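Local atomic coordinates of poly-beta-1,6-N-acetyl-D-glucosamine N-deacetylase (Aggregatibacter actinomycetemcomitans, PDB entry 4U10), a protein that binds zinc ions and probably removes acetyl groups from poly-beta-1,6-N-acetyl-D-glucosamine by hydrolysing their amide bonds. Residues 180-192 / 214-226. Numbering follows the deposited sequence.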
loop_
_atom_site.group_PDB
_atom_site.type_symbol
_atom_site.label_atom_id
_atom_site.label_comp_id
_atom_site.label_asym_id
_atom_site.label_seq_id
_atom_site.Cartn_x
_atom_site.Cartn_y
_atom_site.Cartn_z
ATOM N N TYR A 180 1.325 -16.806 16.896
ATOM C CA TYR A 180 1.033 -16.219 15.613
ATOM C C TYR A 180 0.386 -14.835 15.800
ATOM O O TYR A 180 0.797 -13.823 15.190
ATOM C CB TYR A 180 0.135 -17.215 14.829
ATOM C CG TYR A 180 -0.520 -16.639 13.622
ATOM C CD1 TYR A 180 0.188 -15.793 12.743
ATOM C CD2 TYR A 180 -1.876 -16.917 13.350
ATOM C CE1 TYR A 180 -0.436 -15.267 11.657
ATOM C CE2 TYR A 180 -2.503 -16.390 12.262
ATOM C CZ TYR A 180 -1.809 -15.541 11.437
ATOM O OH TYR A 180 -2.486 -14.998 10.359
ATOM N N LYS A 181 -0.587 -14.753 16.689
ATOM C CA LYS A 181 -1.216 -13.472 16.920
ATOM C C LYS A 181 -0.249 -12.438 17.455
ATOM O O LYS A 181 -0.315 -11.245 17.078
ATOM C CB LYS A 181 -2.420 -13.567 17.849
ATOM C CG LYS A 181 -3.040 -12.181 18.039
ATOM C CD LYS A 181 -4.407 -12.162 18.704
ATOM C CE LYS A 181 -5.046 -10.784 18.617
ATOM N NZ LYS A 181 -5.270 -10.404 17.188
ATOM N N ASN A 182 0.591 -12.837 18.404
ATOM C CA ASN A 182 1.644 -12.019 18.982
ATOM C C ASN A 182 2.587 -11.449 17.907
ATOM O O ASN A 182 3.032 -10.343 17.979
ATOM C CB ASN A 182 2.517 -12.904 19.917
ATOM C CG ASN A 182 1.993 -12.987 21.346
ATOM O OD1 ASN A 182 0.931 -12.448 21.688
ATOM N ND2 ASN A 182 2.771 -13.667 22.209
ATOM N N ARG A 183 2.967 -12.322 16.972
ATOM C CA ARG A 183 3.862 -11.963 15.878
ATOM C C ARG A 183 3.242 -10.818 15.058
ATOM O O ARG A 183 3.920 -9.863 14.799
ATOM C CB ARG A 183 4.202 -13.166 14.963
ATOM C CG ARG A 183 5.085 -12.809 13.771
ATOM C CD ARG A 183 5.847 -14.008 13.193
ATOM N NE ARG A 183 4.928 -15.075 12.773
ATOM C CZ ARG A 183 4.251 -15.118 11.614
ATOM N NH1 ARG A 183 4.405 -14.178 10.665
ATOM N NH2 ARG A 183 3.405 -16.107 11.395
ATOM N N LEU A 184 1.945 -10.895 14.732
ATOM C CA LEU A 184 1.278 -9.796 14.043
ATOM C C LEU A 184 1.083 -8.526 14.884
ATOM O O LEU A 184 1.363 -7.381 14.436
ATOM C CB LEU A 184 -0.077 -10.253 13.532
ATOM C CG LEU A 184 -0.200 -11.563 12.802
ATOM C CD1 LEU A 184 -1.601 -11.659 12.215
ATOM C CD2 LEU A 184 0.838 -11.785 11.741
ATOM N N VAL A 185 0.604 -8.678 16.124
ATOM C CA VAL A 185 0.403 -7.538 16.969
ATOM C C VAL A 185 1.709 -6.756 17.135
ATOM O O VAL A 185 1.723 -5.552 17.013
ATOM C CB VAL A 185 -0.119 -7.937 18.356
ATOM C CG1 VAL A 185 -0.190 -6.701 19.255
ATOM C CG2 VAL A 185 -1.511 -8.575 18.215
ATOM N N GLN A 186 2.817 -7.413 17.410
ATOM C CA GLN A 186 4.046 -6.638 17.697
ATOM C C GLN A 186 4.631 -6.021 16.446
ATOM O O GLN A 186 5.157 -4.911 16.517
ATOM C CB GLN A 186 5.091 -7.468 18.444
ATOM C CG GLN A 186 4.536 -8.107 19.744
ATOM C CD GLN A 186 3.742 -7.122 20.633
ATOM O OE1 GLN A 186 2.873 -7.520 21.420
ATOM N NE2 GLN A 186 3.981 -5.872 20.459
ATOM N N ASP A 187 4.568 -6.757 15.319
ATOM C CA ASP A 187 5.081 -6.200 14.061
ATOM C C ASP A 187 4.288 -4.946 13.683
ATOM O O ASP A 187 4.884 -3.936 13.378
ATOM C CB ASP A 187 5.004 -7.206 12.922
ATOM C CG ASP A 187 5.598 -6.657 11.641
ATOM O OD1 ASP A 187 4.804 -6.018 10.928
ATOM O OD2 ASP A 187 6.827 -6.816 11.427
ATOM N N PHE A 188 2.959 -5.031 13.697
ATOM C CA PHE A 188 2.119 -3.881 13.406
ATOM C C PHE A 188 2.319 -2.719 14.330
ATOM O O PHE A 188 2.312 -1.572 13.907
ATOM C CB PHE A 188 0.627 -4.246 13.340
ATOM C CG PHE A 188 0.300 -5.332 12.354
ATOM C CD1 PHE A 188 1.199 -5.688 11.358
ATOM C CD2 PHE A 188 -0.959 -5.939 12.358
ATOM C CE1 PHE A 188 0.930 -6.649 10.470
ATOM C CE2 PHE A 188 -1.262 -6.922 11.453
ATOM C CZ PHE A 188 -0.317 -7.276 10.466
ATOM N N SER A 189 2.429 -2.991 15.613
ATOM C CA SER A 189 2.700 -1.974 16.583
ATOM C C SER A 189 4.094 -1.308 16.390
ATOM O O SER A 189 4.203 -0.096 16.468
ATOM C CB SER A 189 2.571 -2.566 17.975
ATOM O OG SER A 189 3.304 -1.789 18.868
ATOM N N ARG A 190 5.140 -2.066 16.066
ATOM C CA ARG A 190 6.417 -1.428 15.697
ATOM C C ARG A 190 6.338 -0.562 14.431
ATOM O O ARG A 190 7.011 0.444 14.320
ATOM C CB ARG A 190 7.520 -2.465 15.450
ATOM C CG ARG A 190 7.932 -3.299 16.656
ATOM C CD ARG A 190 8.836 -4.447 16.161
ATOM N NE ARG A 190 8.776 -5.520 17.109
ATOM C CZ ARG A 190 8.749 -6.825 16.863
ATOM N NH1 ARG A 190 8.817 -7.307 15.625
ATOM N NH2 ARG A 190 8.676 -7.677 17.926
ATOM N N SER A 191 5.584 -1.000 13.435
ATOM C CA SER A 191 5.365 -0.225 12.241
ATOM C C SER A 191 4.704 1.137 12.534
ATOM O O SER A 191 5.154 2.185 12.022
ATOM C CB SER A 191 4.595 -1.035 11.203
ATOM O OG SER A 191 4.275 -0.307 10.036
ATOM N N SER A 192 3.623 1.110 13.291
ATOM C CA SER A 192 2.948 2.348 13.742
ATOM C C SER A 192 3.949 3.296 14.419
ATOM O O SER A 192 3.986 4.461 14.125
ATOM C CB SER A 192 1.888 1.990 14.773
ATOM O OG SER A 192 1.163 3.144 15.153
ATOM N N ASN A 214 -6.557 -11.716 7.042
ATOM C CA ASN A 214 -7.520 -12.537 7.702
ATOM C C ASN A 214 -7.988 -11.850 8.965
ATOM O O ASN A 214 -7.629 -10.700 9.241
ATOM C CB ASN A 214 -6.952 -13.972 7.956
ATOM C CG ASN A 214 -5.846 -13.983 8.997
ATOM O OD1 ASN A 214 -5.805 -13.151 9.854
ATOM N ND2 ASN A 214 -4.963 -14.923 8.900
ATOM N N ASP A 215 -8.831 -12.529 9.729
ATOM C CA ASP A 215 -9.369 -11.988 10.970
ATOM C C ASP A 215 -8.333 -11.721 12.037
ATOM O O ASP A 215 -8.450 -10.733 12.777
ATOM C CB ASP A 215 -10.531 -12.881 11.549
ATOM C CG ASP A 215 -10.148 -14.329 11.763
ATOM O OD1 ASP A 215 -9.318 -14.928 11.015
ATOM O OD2 ASP A 215 -10.732 -14.879 12.699
ATOM N N VAL A 216 -7.297 -12.534 12.113
ATOM C CA VAL A 216 -6.302 -12.286 13.150
ATOM C C VAL A 216 -5.509 -11.000 12.814
ATOM O O VAL A 216 -5.244 -10.139 13.651
ATOM C CB VAL A 216 -5.392 -13.524 13.324
ATOM C CG1 VAL A 216 -4.197 -13.246 14.246
ATOM C CG2 VAL A 216 -6.209 -14.686 13.895
ATOM N N ALA A 217 -5.128 -10.882 11.558
ATOM C CA ALA A 217 -4.399 -9.721 11.087
ATOM C C ALA A 217 -5.257 -8.488 11.295
ATOM O O ALA A 217 -4.767 -7.453 11.705
ATOM C CB ALA A 217 -4.064 -9.893 9.625
ATOM N N ILE A 218 -6.555 -8.583 11.030
ATOM C CA ILE A 218 -7.423 -7.403 11.149
ATOM C C ILE A 218 -7.423 -6.919 12.572
ATOM O O ILE A 218 -7.325 -5.721 12.835
ATOM C CB ILE A 218 -8.904 -7.716 10.735
ATOM C CG1 ILE A 218 -9.049 -7.629 9.223
ATOM C CG2 ILE A 218 -9.826 -6.685 11.329
ATOM C CD1 ILE A 218 -10.344 -8.212 8.693
ATOM N N ASP A 219 -7.553 -7.837 13.507
ATOM C CA ASP A 219 -7.648 -7.458 14.907
ATOM C C ASP A 219 -6.281 -6.959 15.443
ATOM O O ASP A 219 -6.229 -6.063 16.273
ATOM C CB ASP A 219 -8.152 -8.602 15.757
ATOM C CG ASP A 219 -8.335 -8.189 17.248
ATOM O OD1 ASP A 219 -9.226 -7.357 17.504
ATOM O OD2 ASP A 219 -7.530 -8.640 18.117
ATOM N N ALA A 220 -5.203 -7.532 14.929
ATOM C CA ALA A 220 -3.831 -7.085 15.258
ATOM C C ALA A 220 -3.606 -5.656 14.817
ATOM O O ALA A 220 -3.022 -4.890 15.562
ATOM C CB ALA A 220 -2.753 -7.993 14.616
ATOM N N ALA A 221 -4.062 -5.308 13.602
ATOM C CA ALA A 221 -3.941 -3.978 13.052
ATOM C C ALA A 221 -4.805 -2.999 13.844
ATOM O O ALA A 221 -4.353 -1.879 14.182
ATOM C CB ALA A 221 -4.345 -3.954 11.593
ATOM N N LYS A 222 -6.051 -3.387 14.084
ATOM C CA LYS A 222 -6.991 -2.585 14.864
ATOM C C LYS A 222 -6.391 -2.201 16.207
ATOM O O LYS A 222 -6.528 -1.057 16.632
ATOM C CB LYS A 222 -8.319 -3.340 15.046
ATOM C CG LYS A 222 -9.224 -2.882 16.208
ATOM C CD LYS A 222 -10.528 -3.657 16.091
ATOM C CE LYS A 222 -11.439 -3.576 17.312
ATOM N NZ LYS A 222 -12.783 -4.196 17.004
ATOM N N GLN A 223 -5.720 -3.122 16.884
ATOM C CA GLN A 223 -5.119 -2.759 18.151
ATOM C C GLN A 223 -4.094 -1.634 18.077
ATOM O O GLN A 223 -3.800 -1.043 19.109
ATOM C CB GLN A 223 -4.459 -3.919 18.837
ATOM C CG GLN A 223 -5.417 -4.898 19.402
ATOM C CD GLN A 223 -4.723 -5.985 20.175
ATOM O OE1 GLN A 223 -4.940 -7.171 19.927
ATOM N NE2 GLN A 223 -3.891 -5.588 21.127
ATOM N N SER A 224 -3.490 -1.394 16.907
ATOM C CA SER A 224 -2.523 -0.296 16.773
ATOM C C SER A 224 -3.071 0.905 16.023
ATOM O O SER A 224 -2.310 1.777 15.623
ATOM C CB SER A 224 -1.210 -0.790 16.166
ATOM O OG SER A 224 -0.528 -1.567 17.134
ATOM N N GLY A 225 -4.383 0.976 15.883
ATOM C CA GLY A 225 -5.041 2.147 15.318
ATOM C C GLY A 225 -5.354 2.072 13.851
ATOM O O GLY A 225 -5.611 3.096 13.233
HETATM N N MSE A 226 -5.331 0.870 13.264
HETATM C CA MSE A 226 -5.578 0.733 11.844
HETATM C C MSE A 226 -6.772 -0.162 11.668
HETATM O O MSE A 226 -6.636 -1.417 11.460
HETATM C CB MSE A 226 -4.307 0.232 11.204
HETATM C CG MSE A 226 -3.175 1.188 11.545
HETATM SE SE MSE A 226 -1.513 0.468 10.763
HETATM C CE MSE A 226 -0.572 -0.330 12.165
HETATM O O HOH W 1 -0.824 -4.094 16.959
HETATM O O HOH W 2 -1.149 3.352 13.822
#
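Ala220 pushes its methyl group between Lys181, Leu184, Val185 and Phe188, a knob-into-hole fit that shows how a small residue lets two helices approach closely: the axes of 180-192 and 215-222 come within 8.4 Å, crossing at -39°. Phe188, its CG beside the backbone N and anti to the carbonyl carbon, brings CD2 to 3.5 Å from Ala220 CB, while its ring edge points at the backbone around Ala217 O and Ala221 N. One turn back, Leu184 CD1 lies 3.7 Å from Val216 CG1 and also packs on Ala217.

Polar groups border this apolar centre. Along one flank Lys181 runs extended until a bend at chi4 (62°) turns NZ to Asp219, and the salt bridge reaches the anti lone pair of OD2 at 3.0 Å. At the start of helix 215-222, Asn214 OD1 caps by accepting from Ala217 N, while ND2 donates in its amide plane to Tyr180 OH at 2.9 Å (164°). Ring and amide stand almost perpendicular, and the same hydroxyl also bonds Val164 O. At the far end one water joins Val185 O, Ala220 O and Ser224 OG; a second links Ser224 O to Ser192 OG, also hydrogen-bonded to Lys202 NZ.

Met206 of strand 205-207 packs against Phe188, whose side chain is about 9 Å from those of zinc ligands His144 and His149. A Schellman motif with Gly225 at C-prime ends helix 215-222, knob-into-hole partner of helix 177-199 in the N-terminal polysaccharide deacetylase (NodB) domain of a longer protein.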